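Local coordinates for protein cyclic nucleotide-gated potassium channel mll3241 (Mesorhizobium loti, PDB 4MUV) that conducts potassium ions as a homotetrameric membrane channel activated by cAMP, this chain being its cytoplasmic cyclic nucleotide-binding domain with cyclic GMP bound, at residues R41-G46 and T102-L107; M59-E64 and G80-E85; V67-P72 and R94-S99. The protein carries 3 engineered substitutions. One frame throughout, in Å; residues are numbered along the deposited sequence. Where two conformers were deposited one is given.

Contact 1 (R41-G46 and T102-L107); sequences RTVPAG and TTVSLL
Thr42 and Ser105 face each other as a non-hydrogen-bonded antiparallel pair, and their hydroxyls join the two strands on the face that carries these two residues. Thr42 CB passes near Val104 O, and there the side chain forks. Its OG1 sits anti to the carbonyl carbon (chi1 -63°) and donates to Ser105 OG at 3.2 Å, a long bond. Its CG2 runs the other way along the strand, past Val104 O at 3.5 Å, and ends on Thr103 CG2 at 3.7 Å. Ser105 OG has a stronger partner in Glu64 of the next strand, so the hydroxyl pair is tied into a third strand. On the other face of the sheet the contact is apolar. Val43 CB meets Val104 CG1 at 3.8 Å, and Val43 CG2 crosses to Leu106 CD1 at 3.9 Å. Ile49 touches both Val43 and Leu106 from strand 48-50. The backbones are joined in the flanking pairs. Arg41 N bonds to Leu106 O at 2.9 Å and Leu106 N returns to Arg41 O. Val43 N bonds to Val104 O at 2.8 Å and Val104 N returns to Val43 O. The Arg41 side chain turns away to a salt bridge with Asp9. This is the edge of an antiparallel sheet, where outermost strand 39-43 pairs with strand 104-110 in the beta roll of a cyclic nucleotide-binding domain.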
loop_
_atom_site.group_PDB
_atom_site.type_symbol
_atom_site.label_atom_id
_atom_site.label_comp_id
_atom_site.label_asym_id
_atom_site.label_seq_id
_atom_site.Cartn_x
_atom_site.Cartn_y
_atom_site.Cartn_z
ATOM N N ARG A 41 1.923 -6.507 8.164
ATOM C CA ARG A 41 1.399 -7.817 7.828
ATOM C C ARG A 41 2.401 -8.572 6.986
ATOM O O ARG A 41 2.951 -8.018 6.064
ATOM C CB ARG A 41 0.124 -7.669 6.985
ATOM C CG ARG A 41 -0.988 -6.867 7.655
ATOM C CD ARG A 41 -1.541 -7.711 8.774
ATOM N NE ARG A 41 -2.655 -7.129 9.541
ATOM C CZ ARG A 41 -2.560 -6.573 10.752
ATOM N NH1 ARG A 41 -1.386 -6.415 11.349
ATOM N NH2 ARG A 41 -3.673 -6.188 11.390
ATOM N N THR A 42 2.590 -9.851 7.270
ATOM C CA THR A 42 3.351 -10.724 6.402
ATOM C C THR A 42 2.405 -11.696 5.706
ATOM O O THR A 42 1.503 -12.271 6.327
ATOM C CB THR A 42 4.448 -11.455 7.183
ATOM O OG1 THR A 42 5.371 -10.497 7.705
ATOM C CG2 THR A 42 5.222 -12.413 6.299
ATOM N N VAL A 43 2.590 -11.840 4.401
ATOM C CA VAL A 43 1.743 -12.676 3.550
ATOM C C VAL A 43 2.581 -13.783 2.914
ATOM O O VAL A 43 3.626 -13.499 2.347
ATOM C CB VAL A 43 1.052 -11.812 2.453
ATOM C CG1 VAL A 43 0.174 -12.667 1.555
ATOM C CG2 VAL A 43 0.227 -10.719 3.091
ATOM N N PRO A 44 2.147 -15.050 3.046
ATOM C CA PRO A 44 2.930 -16.154 2.476
ATOM C C PRO A 44 2.916 -16.122 0.952
ATOM O O PRO A 44 1.956 -15.686 0.316
ATOM C CB PRO A 44 2.225 -17.416 2.990
ATOM C CG PRO A 44 0.858 -16.991 3.316
ATOM C CD PRO A 44 0.915 -15.528 3.691
ATOM N N ALA A 45 4.000 -16.629 0.393
ATOM C CA ALA A 45 4.151 -16.735 -1.031
ATOM C C ALA A 45 2.923 -17.359 -1.674
ATOM O O ALA A 45 2.405 -18.365 -1.211
ATOM C CB ALA A 45 5.395 -17.553 -1.343
ATOM N N GLY A 46 2.465 -16.732 -2.746
ATOM C CA GLY A 46 1.362 -17.223 -3.555
ATOM C C GLY A 46 -0.011 -16.705 -3.153
ATOM O O GLY A 46 -0.941 -16.741 -3.971
ATOM N N THR A 102 7.262 -13.785 -3.457
ATOM C CA THR A 102 7.916 -14.407 -2.337
ATOM C C THR A 102 7.074 -14.073 -1.112
ATOM O O THR A 102 6.120 -13.297 -1.188
ATOM C CB THR A 102 9.341 -13.846 -2.169
ATOM O OG1 THR A 102 9.293 -12.431 -1.955
ATOM C CG2 THR A 102 10.202 -14.159 -3.384
ATOM N N THR A 103 7.426 -14.635 0.033
ATOM C CA THR A 103 6.868 -14.169 1.289
ATOM C C THR A 103 7.099 -12.672 1.348
ATOM O O THR A 103 8.175 -12.214 1.035
ATOM C CB THR A 103 7.593 -14.807 2.468
ATOM O OG1 THR A 103 7.774 -16.195 2.214
ATOM C CG2 THR A 103 6.795 -14.576 3.734
ATOM N N VAL A 104 6.091 -11.898 1.739
ATOM C CA VAL A 104 6.193 -10.449 1.661
ATOM C C VAL A 104 5.716 -9.776 2.951
ATOM O O VAL A 104 4.757 -10.222 3.568
ATOM C CB VAL A 104 5.406 -9.936 0.426
ATOM C CG1 VAL A 104 3.890 -10.212 0.558
ATOM C CG2 VAL A 104 5.694 -8.469 0.160
ATOM N N SER A 105 6.419 -8.728 3.387
ATOM C CA SER A 105 5.970 -7.861 4.476
ATOM C C SER A 105 5.447 -6.588 3.888
ATOM O O SER A 105 6.080 -5.963 3.017
ATOM C CB SER A 105 7.069 -7.511 5.496
ATOM O OG SER A 105 7.446 -8.683 6.158
ATOM N N LEU A 106 4.283 -6.212 4.393
ATOM C CA LEU A 106 3.535 -5.052 3.955
ATOM C C LEU A 106 3.210 -4.177 5.145
ATOM O O LEU A 106 3.001 -4.672 6.242
ATOM C CB LEU A 106 2.197 -5.505 3.357
ATOM C CG LEU A 106 2.210 -6.545 2.266
ATOM C CD1 LEU A 106 0.808 -7.006 1.904
ATOM C CD2 LEU A 106 2.913 -6.011 1.046
ATOM N N LEU A 107 3.117 -2.881 4.905
ATOM C CA LEU A 107 2.466 -1.950 5.824
ATOM C C LEU A 107 1.120 -1.578 5.197
ATOM O O LEU A 107 1.067 -0.998 4.115
ATOM C CB LEU A 107 3.333 -0.711 6.076
ATOM C CG LEU A 107 4.661 -0.991 6.779
ATOM C CD1 LEU A 107 5.549 0.227 6.740
ATOM C CD2 LEU A 107 4.421 -1.394 8.218
#

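Contact 2 (M59-E64 and G80-E85). With PCG (cyclic guanosine monophosphate), chain C.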
loop_
_atom_site.group_PDB
_atom_site.type_symbol
_atom_site.label_atom_id
_atom_site.label_comp_id
_atom_site.label_asym_id
_atom_site.label_seq_id
_atom_site.Cartn_x
_atom_site.Cartn_y
_atom_site.Cartn_z
ATOM N N MET A 59 -4.706 0.286 1.347
ATOM C CA MET A 59 -3.596 0.091 0.415
ATOM C C MET A 59 -2.392 -0.407 1.197
ATOM O O MET A 59 -2.448 -0.538 2.428
ATOM C CB MET A 59 -3.270 1.345 -0.395
ATOM C CG MET A 59 -2.715 2.473 0.436
ATOM S SD MET A 59 -1.975 3.795 -0.539
ATOM C CE MET A 59 -0.553 2.942 -1.208
ATOM N N PHE A 60 -1.323 -0.719 0.474
ATOM C CA PHE A 60 -0.215 -1.479 1.029
ATOM C C PHE A 60 1.112 -0.925 0.529
ATOM O O PHE A 60 1.264 -0.614 -0.664
ATOM C CB PHE A 60 -0.297 -2.929 0.602
ATOM C CG PHE A 60 -1.588 -3.604 0.966
ATOM C CD1 PHE A 60 -1.718 -4.252 2.180
ATOM C CD2 PHE A 60 -2.643 -3.625 0.081
ATOM C CE1 PHE A 60 -2.891 -4.890 2.527
ATOM C CE2 PHE A 60 -3.833 -4.264 0.417
ATOM C CZ PHE A 60 -3.952 -4.897 1.643
ATOM N N PHE A 61 2.083 -0.820 1.442
ATOM C CA PHE A 61 3.466 -0.457 1.133
ATOM C C PHE A 61 4.307 -1.701 1.295
ATOM O O PHE A 61 4.310 -2.332 2.342
ATOM C CB PHE A 61 3.931 0.659 2.065
ATOM C CG PHE A 61 3.105 1.885 1.912
ATOM C CD1 PHE A 61 1.932 2.034 2.619
ATOM C CD2 PHE A 61 3.462 2.861 0.997
ATOM C CE1 PHE A 61 1.151 3.143 2.435
ATOM C CE2 PHE A 61 2.662 3.964 0.798
ATOM C CZ PHE A 61 1.508 4.107 1.524
ATOM N N VAL A 62 5.028 -2.074 0.234
ATOM C CA VAL A 62 5.892 -3.258 0.300
ATOM C C VAL A 62 7.181 -2.890 1.023
ATOM O O VAL A 62 7.841 -1.907 0.675
ATOM C CB VAL A 62 6.244 -3.788 -1.102
ATOM C CG1 VAL A 62 7.102 -5.022 -1.015
ATOM C CG2 VAL A 62 4.981 -4.089 -1.896
ATOM N N VAL A 63 7.544 -3.664 2.047
ATOM C CA VAL A 63 8.724 -3.335 2.835
ATOM C C VAL A 63 9.759 -4.443 2.901
ATOM O O VAL A 63 10.899 -4.134 3.208
ATOM C CB VAL A 63 8.334 -2.740 4.241
ATOM C CG1 VAL A 63 7.729 -1.336 4.091
ATOM C CG2 VAL A 63 7.383 -3.617 4.989
ATOM N N GLU A 64 9.376 -5.688 2.612
ATOM C CA GLU A 64 10.306 -6.826 2.501
ATOM C C GLU A 64 9.686 -7.811 1.519
ATOM O O GLU A 64 8.475 -8.025 1.552
ATOM C CB GLU A 64 10.508 -7.561 3.845
ATOM C CG GLU A 64 10.954 -6.704 5.038
ATOM C CD GLU A 64 11.040 -7.484 6.342
ATOM O OE1 GLU A 64 10.178 -8.357 6.609
ATOM O OE2 GLU A 64 11.955 -7.206 7.124
ATOM N N GLY A 80 9.702 -0.623 -1.112
ATOM C CA GLY A 80 9.604 0.771 -1.487
ATOM C C GLY A 80 8.413 1.044 -2.376
ATOM O O GLY A 80 7.995 2.176 -2.513
ATOM N N ALA A 81 7.873 0.004 -3.001
ATOM C CA ALA A 81 6.724 0.152 -3.885
ATOM C C ALA A 81 5.437 0.125 -3.093
ATOM O O ALA A 81 5.435 -0.246 -1.922
ATOM C CB ALA A 81 6.729 -0.964 -4.943
ATOM N N PHE A 82 4.334 0.458 -3.751
ATOM C CA PHE A 82 3.025 0.434 -3.090
ATOM C C PHE A 82 1.961 0.049 -4.097
ATOM O O PHE A 82 2.142 0.176 -5.310
ATOM C CB PHE A 82 2.690 1.758 -2.390
ATOM C CG PHE A 82 2.742 2.949 -3.294
ATOM C CD1 PHE A 82 1.704 3.233 -4.172
ATOM C CD2 PHE A 82 3.826 3.811 -3.263
ATOM C CE1 PHE A 82 1.742 4.329 -5.006
ATOM C CE2 PHE A 82 3.875 4.912 -4.103
ATOM C CZ PHE A 82 2.817 5.169 -4.975
ATOM N N PHE A 83 0.861 -0.480 -3.580
ATOM C CA PHE A 83 -0.277 -0.872 -4.404
ATOM C C PHE A 83 -1.567 -0.768 -3.604
ATOM O O PHE A 83 -1.556 -0.778 -2.376
ATOM C CB PHE A 83 -0.058 -2.280 -4.960
ATOM C CG PHE A 83 -0.011 -3.359 -3.921
ATOM C CD1 PHE A 83 1.178 -3.705 -3.314
ATOM C CD2 PHE A 83 -1.152 -4.052 -3.572
ATOM C CE1 PHE A 83 1.208 -4.705 -2.350
ATOM C CE2 PHE A 83 -1.117 -5.044 -2.608
ATOM C CZ PHE A 83 0.050 -5.374 -2.002
ATOM N N GLY A 84 -2.686 -0.691 -4.334
ATOM C CA GLY A 84 -4.005 -0.566 -3.729
ATOM C C GLY A 84 -4.530 0.850 -3.665
ATOM O O GLY A 84 -5.662 1.069 -3.241
ATOM N N GLU A 85 -3.711 1.809 -4.102
ATOM C CA GLU A 85 -4.136 3.206 -4.106
ATOM C C GLU A 85 -5.258 3.485 -5.100
ATOM O O GLU A 85 -6.065 4.363 -4.882
ATOM C CB GLU A 85 -2.959 4.151 -4.408
ATOM C CG GLU A 85 -2.418 4.169 -5.848
ATOM C CD GLU A 85 -1.735 2.858 -6.239
ATOM O OE1 GLU A 85 -1.192 2.166 -5.342
ATOM O OE2 GLU A 85 -1.751 2.508 -7.436
HETATM P PA PCG C . -6.098 -1.301 -7.029
HETATM O O1A PCG C . -6.747 -0.704 -5.797
HETATM O O2A PCG C . -6.871 -1.212 -8.296
HETATM O "O5'" PCG C . -5.784 -2.786 -6.740
HETATM C "C5'" PCG C . -4.901 -3.455 -7.521
HETATM C "C4'" PCG C . -3.587 -2.655 -7.550
HETATM O "O4'" PCG C . -2.442 -3.197 -8.307
HETATM C "C3'" PCG C . -3.819 -1.401 -8.070
HETATM O "O3'" PCG C . -4.689 -0.592 -7.217
HETATM C "C2'" PCG C . -2.346 -0.844 -8.226
HETATM O "O2'" PCG C . -1.974 -0.169 -7.024
HETATM C "C1'" PCG C . -1.553 -1.984 -8.446
HETATM N N9 PCG C . -0.879 -2.072 -9.706
HETATM C C8 PCG C . 0.478 -2.087 -9.925
HETATM N N7 PCG C . 0.765 -2.066 -11.228
HETATM C C5 PCG C . -0.452 -2.040 -11.865
HETATM C C6 PCG C . -0.793 -2.004 -13.260
HETATM O O6 PCG C . 0.021 -1.999 -14.215
HETATM N N1 PCG C . -2.144 -1.982 -13.512
HETATM C C2 PCG C . -3.119 -1.942 -12.527
HETATM N N2 PCG C . -4.414 -1.901 -12.892
HETATM N N3 PCG C . -2.834 -1.975 -11.186
HETATM C C4 PCG C . -1.449 -2.018 -10.919
HETATM O O HOH W 1 6.938 0.936 0.286
#
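Phe60 and Phe83 press together on the inner face of the sheet. Their ring planes differ by only 22°, yet the rings are offset so far that little face is shared. The closest atoms are Phe60 CD2 and Phe83 CE2, 3.4 Å apart. Phe60 CB sits over one face of the Phe83 ring, 3.9 Å from its centroid. Val62 CG2 meets the same ring at its edge, 3.8 Å from Phe83 CE1. Phe83 CG lies between the backbone N and the carbonyl carbon (chi1 65°), which lays the ring across Phe60 and Val62. The backbones of Phe60 and Phe83 exchange two hydrogen bonds. Val62 N bonds to Ala81 O, and Gly80 N to Val62 O. Water 1 donates to both carbonyls of this end, Val62 O and Ala81 O.

Strand 82-83 leads into the phosphate-binding cassette of the cyclic nucleotide-binding domain, which opens here with Phe83, Gly84 and Glu85. Gly84 N donates to O2' of the cyclic GMP at 2.8 Å, and that hydroxyl donates to Glu85 OE2 at 2.7 Å. The ribose hydroxyl thus accepts one hydrogen bond and donates another. Met59 backs the turn: its CB lies 3.5 Å from Gly84 C, and its SD is near Glu85 CB. Its bent tip brings CE to Phe82 CB at 3.6 Å. Further out, Arg135 of helix 122-139 makes a salt bridge to Glu85 OE2 and also bonds to Phe82 O. Phe128 of the same helix meets the Phe82 ring edge-to-face.

Contact 3 (V67-P72 and R94-S99); sequences VSVASP and RSATVS. Engineered in segment 67-72: Ser71 (natural residue Thr). With PCG (cyclic guanosine monophosphate), chain C.
Val69 and Ala96 meet across the strands, CG1 to CB at 4.1 Å, and both lie under one face of the guanine of the cyclic GMP. Val69 CG1 is 3.7 Å from guanine C4, while Ala96 CB sits toward the rim near N3. Ser71, an engineered residue, brings its CB to the same face near N1. At the guanine edge, close to the ring plane, Ser95 OG accepts a bond from N2 at 2.8 Å, nearly straight at 170°. The second flat group, the Arg94 guanidinium, takes phosphate oxygen O1A at its edge, with NH1 to O1A at 2.9 Å. This is the nucleotide pocket of the beta roll, with Arg94 and Ser95 in the phosphate-binding cassette.

Ser95 ties base to phosphate. Its OG lies between the backbone N and the carbonyl carbon (chi1 67°) and donates to O2A, which Ser95 N also grips. The guanine is turned syn over the ribose, and this places N2 beside that hydroxyl. Arg94 NH2 bonds to Arg58 O, which helps fix the plane of the guanidinium. Val98 CG2 touches O4' of the ribose at 3.4 Å. Its other branch, CG1, packs on Val67 CG2 at 3.7 Å, away from the ligand.

Ser68 and Ser99 exchange two backbone bonds, and Ala70 N bonds to Thr97 O. Past that point the strands part, and water 2 bridges them: it donates to Ala70 O at 2.7 Å and accepts from Thr97 N at 2.8 Å.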
loop_
_atom_site.group_PDB
_atom_site.type_symbol
_atom_site.label_atom_id
_atom_site.label_comp_id
_atom_site.label_asym_id
_atom_site.label_seq_id
_atom_site.Cartn_x
_atom_site.Cartn_y
_atom_site.Cartn_z
ATOM N N VAL A 67 5.630 -8.627 -4.398
ATOM C CA VAL A 67 4.323 -9.037 -4.886
ATOM C C VAL A 67 4.297 -9.097 -6.401
ATOM O O VAL A 67 5.108 -8.461 -7.067
ATOM C CB VAL A 67 3.195 -8.118 -4.376
ATOM C CG1 VAL A 67 3.166 -8.108 -2.866
ATOM C CG2 VAL A 67 3.318 -6.729 -4.938
ATOM N N SER A 68 3.324 -9.842 -6.907
ATOM C CA SER A 68 3.053 -10.018 -8.321
ATOM C C SER A 68 1.722 -9.355 -8.656
ATOM O O SER A 68 0.733 -9.591 -7.981
ATOM C CB SER A 68 2.944 -11.525 -8.567
ATOM O OG SER A 68 2.387 -11.824 -9.801
ATOM N N VAL A 69 1.710 -8.533 -9.696
ATOM C CA VAL A 69 0.506 -7.842 -10.161
ATOM C C VAL A 69 0.069 -8.465 -11.477
ATOM O O VAL A 69 0.816 -8.446 -12.458
ATOM C CB VAL A 69 0.757 -6.327 -10.354
ATOM C CG1 VAL A 69 -0.532 -5.637 -10.814
ATOM C CG2 VAL A 69 1.326 -5.702 -9.080
ATOM N N ALA A 70 -1.146 -9.013 -11.489
ATOM C CA ALA A 70 -1.693 -9.674 -12.670
ATOM C C ALA A 70 -2.439 -8.664 -13.536
ATOM O O ALA A 70 -3.596 -8.420 -13.343
ATOM C CB ALA A 70 -2.628 -10.818 -12.248
ATOM N N SER A 71 -1.760 -8.058 -14.480
ATOM C CA SER A 71 -2.349 -7.034 -15.334
ATOM C C SER A 71 -1.878 -7.356 -16.727
ATOM O O SER A 71 -1.111 -8.298 -16.884
ATOM C CB SER A 71 -1.862 -5.655 -14.916
ATOM O OG SER A 71 -0.497 -5.501 -15.225
ATOM N N PRO A 72 -2.298 -6.577 -17.743
ATOM C CA PRO A 72 -1.885 -6.893 -19.117
ATOM C C PRO A 72 -0.390 -6.814 -19.323
ATOM O O PRO A 72 0.132 -7.399 -20.276
ATOM C CB PRO A 72 -2.606 -5.829 -19.959
ATOM C CG PRO A 72 -3.755 -5.441 -19.156
ATOM C CD PRO A 72 -3.325 -5.521 -17.719
ATOM N N ARG A 94 -11.165 -3.011 -7.103
ATOM C CA ARG A 94 -9.796 -3.344 -7.434
ATOM C C ARG A 94 -9.671 -3.608 -8.926
ATOM O O ARG A 94 -10.518 -4.282 -9.537
ATOM C CB ARG A 94 -9.345 -4.599 -6.698
ATOM C CG ARG A 94 -9.293 -4.545 -5.186
ATOM C CD ARG A 94 -8.347 -3.483 -4.697
ATOM N NE ARG A 94 -8.200 -3.558 -3.253
ATOM C CZ ARG A 94 -7.608 -2.636 -2.515
ATOM N NH1 ARG A 94 -7.121 -1.540 -3.070
ATOM N NH2 ARG A 94 -7.499 -2.821 -1.197
ATOM N N SER A 95 -8.593 -3.116 -9.512
ATOM C CA SER A 95 -8.387 -3.197 -10.948
ATOM C C SER A 95 -7.464 -4.322 -11.384
ATOM O O SER A 95 -7.302 -4.541 -12.583
ATOM C CB SER A 95 -7.857 -1.870 -11.507
ATOM O OG SER A 95 -6.539 -1.602 -11.034
ATOM N N ALA A 96 -6.880 -5.031 -10.420
ATOM C CA ALA A 96 -5.982 -6.139 -10.713
ATOM C C ALA A 96 -5.850 -6.967 -9.448
ATOM O O ALA A 96 -6.001 -6.459 -8.344
ATOM C CB ALA A 96 -4.619 -5.623 -11.147
ATOM N N THR A 97 -5.537 -8.246 -9.640
ATOM C CA THR A 97 -5.219 -9.143 -8.546
ATOM C C THR A 97 -3.721 -9.053 -8.232
ATOM O O THR A 97 -2.873 -9.173 -9.126
ATOM C CB THR A 97 -5.635 -10.566 -8.896
ATOM O OG1 THR A 97 -7.058 -10.563 -9.072
ATOM C CG2 THR A 97 -5.240 -11.562 -7.791
ATOM N N VAL A 98 -3.423 -8.819 -6.968
ATOM C CA VAL A 98 -2.060 -8.739 -6.477
ATOM C C VAL A 98 -1.887 -9.862 -5.470
ATOM O O VAL A 98 -2.697 -10.022 -4.570
ATOM C CB VAL A 98 -1.787 -7.368 -5.814
ATOM C CG1 VAL A 98 -0.340 -7.276 -5.335
ATOM C CG2 VAL A 98 -2.143 -6.233 -6.752
ATOM N N SER A 99 -0.802 -10.608 -5.622
ATOM C CA SER A 99 -0.483 -11.783 -4.828
ATOM C C SER A 99 0.948 -11.665 -4.297
ATOM O O SER A 99 1.791 -11.010 -4.919
ATOM C CB SER A 99 -0.556 -13.035 -5.710
ATOM O OG SER A 99 -1.792 -13.174 -6.382
HETATM P PA PCG C . -6.098 -1.301 -7.029
HETATM O O1A PCG C . -6.747 -0.704 -5.797
HETATM O O2A PCG C . -6.871 -1.212 -8.296
HETATM O "O5'" PCG C . -5.784 -2.786 -6.740
HETATM C "C5'" PCG C . -4.901 -3.455 -7.521
HETATM C "C4'" PCG C . -3.587 -2.655 -7.550
HETATM O "O4'" PCG C . -2.442 -3.197 -8.307
HETATM C "C3'" PCG C . -3.819 -1.401 -8.070
HETATM O "O3'" PCG C . -4.689 -0.592 -7.217
HETATM C "C2'" PCG C . -2.346 -0.844 -8.226
HETATM O "O2'" PCG C . -1.974 -0.169 -7.024
HETATM C "C1'" PCG C . -1.553 -1.984 -8.446
HETATM N N9 PCG C . -0.879 -2.072 -9.706
HETATM C C8 PCG C . 0.478 -2.087 -9.925
HETATM N N7 PCG C . 0.765 -2.066 -11.228
HETATM C C5 PCG C . -0.452 -2.040 -11.865
HETATM C C6 PCG C . -0.793 -2.004 -13.260
HETATM O O6 PCG C . 0.021 -1.999 -14.215
HETATM N N1 PCG C . -2.144 -1.982 -13.512
HETATM C C2 PCG C . -3.119 -1.942 -12.527
HETATM N N2 PCG C . -4.414 -1.901 -12.892
HETATM N N3 PCG C . -2.834 -1.975 -11.186
HETATM C C4 PCG C . -1.449 -2.018 -10.919
HETATM O O HOH W 2 -5.889 -9.273 -12.235
#

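How the contacts relate
All three contacts lie in one cyclic nucleotide-binding domain. Contacts 1 and 2 share a four-stranded antiparallel sheet, where strands 104-110 and 58-64 are neighbours; their centres are about 11 Å apart. Contact 3 belongs to the other four-stranded sheet, its centre about 12 Å from that of contact 2 and about 15 Å from that of contact 1. Along the chain, contacts 2 and 3 both fall inside the loop closed by contact 1, and their own segments alternate. Phe83 bridges the sheets by packing on Val67 and Val98, and Val104 meets Val67. Contact 2 touches the cyclic GMP at the ribose, contact 3 at phosphate, base and ribose. Contact 1 stands back from the pocket.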